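Local coordinates for CDGSH iron-sulfur domain-containing protein NEET (Arabidopsis thaliana, PDB 3S2R), which binds a [2Fe-2S] cluster in each subunit of a homodimer and transfers iron-sulfur clusters, serving iron metabolism, reactive oxygen homeostasis, development and senescence in plants, at residues G20-E24 / I25-E29. The protein carries 1 engineered substitution. Residues are numbered along the deposited sequence; the frame is centred on the assembly and turned at random.
Sequences GINPE and IRKNE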
# COMPACT_ATOMS: atom_id res chain seq x y z
N GLY B 20 3.51 6.53 -11.61
CA GLY B 20 3.76 5.54 -10.56
C GLY B 20 3.62 6.04 -9.14
O GLY B 20 3.64 7.26 -8.88
N ILE B 21 3.50 5.10 -8.21
CA ILE B 21 3.45 5.45 -6.79
C ILE B 21 4.54 4.79 -5.95
O ILE B 21 4.68 5.13 -4.76
CB ILE B 21 2.11 5.13 -6.16
CG1 ILE B 21 1.84 3.62 -6.16
CG2 ILE B 21 0.99 5.88 -6.83
CD1 ILE B 21 0.61 3.17 -5.30
N ASN B 22 5.28 3.84 -6.53
CA ASN B 22 6.35 3.13 -5.86
C ASN B 22 7.67 3.35 -6.62
O ASN B 22 8.07 2.49 -7.39
CB ASN B 22 6.05 1.63 -5.72
CG ASN B 22 7.20 0.87 -5.17
OD1 ASN B 22 7.94 1.37 -4.32
ND2 ASN B 22 7.34 -0.37 -5.60
N PRO B 23 8.39 4.44 -6.36
CA PRO B 23 9.63 4.63 -7.11
C PRO B 23 10.78 3.71 -6.73
O PRO B 23 11.66 3.53 -7.55
CB PRO B 23 10.01 6.10 -6.81
CG PRO B 23 9.25 6.46 -5.55
CD PRO B 23 8.00 5.62 -5.56
N GLU B 24 10.79 3.16 -5.51
CA GLU B 24 12.02 2.60 -4.95
C GLU B 24 11.93 1.17 -4.42
O GLU B 24 12.98 0.55 -4.26
CB GLU B 24 12.54 3.52 -3.84
CG GLU B 24 13.03 4.87 -4.41
CD GLU B 24 13.38 5.93 -3.36
OE1 GLU B 24 12.96 5.76 -2.20
OE2 GLU B 24 14.11 6.91 -3.69
N ILE B 25 10.73 0.64 -4.09
CA ILE B 25 10.70 -0.58 -3.32
C ILE B 25 10.59 -1.82 -4.23
O ILE B 25 9.62 -1.97 -4.98
CB ILE B 25 9.53 -0.53 -2.27
CG1 ILE B 25 9.82 0.55 -1.20
CG2 ILE B 25 9.38 -1.92 -1.67
CD1 ILE B 25 8.76 0.70 -0.14
N ARG B 26 11.54 -2.73 -4.11
CA ARG B 26 11.44 -4.04 -4.76
C ARG B 26 11.10 -3.96 -6.25
O ARG B 26 10.20 -4.63 -6.76
CB ARG B 26 10.50 -4.97 -3.97
CG ARG B 26 11.13 -5.32 -2.60
CD ARG B 26 10.14 -5.77 -1.55
NE ARG B 26 9.32 -6.89 -1.98
CZ ARG B 26 8.22 -7.29 -1.32
NH1 ARG B 26 7.86 -6.71 -0.20
NH2 ARG B 26 7.49 -8.26 -1.81
N LYS B 27 11.82 -3.08 -6.94
CA LYS B 27 11.50 -2.79 -8.34
C LYS B 27 11.83 -3.95 -9.29
O LYS B 27 11.40 -3.97 -10.45
CB LYS B 27 12.14 -1.45 -8.77
CG LYS B 27 11.69 -0.23 -7.90
CD LYS B 27 10.16 -0.07 -7.86
CE LYS B 27 9.62 0.31 -9.22
NZ LYS B 27 8.15 0.52 -9.25
N ASN B 28 12.57 -4.93 -8.77
CA ASN B 28 12.94 -6.12 -9.52
C ASN B 28 11.73 -7.08 -9.56
O ASN B 28 11.73 -7.99 -10.39
CB ASN B 28 14.16 -6.81 -8.86
CG ASN B 28 13.87 -7.11 -7.38
OD1 ASN B 28 13.62 -6.20 -6.59
ND2 ASN B 28 13.82 -8.38 -7.03
N GLU B 29 10.71 -6.88 -8.73
CA GLU B 29 9.60 -7.83 -8.66
C GLU B 29 8.50 -7.45 -9.62
O GLU B 29 8.16 -6.28 -9.75
CB GLU B 29 9.04 -7.88 -7.23
CG GLU B 29 10.02 -8.45 -6.24
CD GLU B 29 9.49 -8.56 -4.83
OE1 GLU B 29 8.26 -8.60 -4.66
OE2 GLU B 29 10.34 -8.67 -3.91
O HOH W 1 14.07 -1.65 -5.82
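The carboxamide of N22 reaches forward along the chain and pairs with both backbone polar groups of I25, closing a loop of the CDGSH-type (NEET) domain ahead of strand 32-37. Two hydrogen bonds define the pairing. I25 N donates to N22 OD1 over 2.9 Å, tilted 25° from the plane of that side-chain carbonyl. In return N22 ND2 donates to I25 O, also over 2.9 Å; it lies in the plane of the I25 backbone carbonyl, on a lone pair, and I25 O is nearly within the amide plane of N22. N22 CG stands anti to its own N (chi1 174°), which carries the amide forward to I25, and the two side chains cross at about a right angle; N22 OD1 lies 3.2 Å from I25 CB. An alanine in place of N22 would probably leave I25 N and I25 O without these side-chain mates and let the bend from N22 to I25 shift.

K27 approaches N22 from the opposite direction. Its chain, bent at chi2 and chi3, folds back so that K27 CD lies 3.6 Å from N22 ND2 and K27 NZ gives a bond of 2.7 Å to N22 O, almost in line with the C=O (163°). N74 of the second subunit takes bonds on OD1 from both N22 ND2 and K27 NZ, which places this fold of chain at the dimer interface. I25 packs on F57, its side chain about 6 Å from that of the cluster ligand C49. A water bridges E24 O and K27 N.

Beyond I25, a type I turn runs from R26 to E29, closed by the hydrogen bond from E29 N to R26 O. R26 and E29 also form a salt bridge through two hydrogen bonds, one to each carboxylate oxygen: R26 NH2 meets E29 OE1 on its syn lone pair, while R26 NE reaches E29 OE2 at 2.8 Å from above the carboxylate plane.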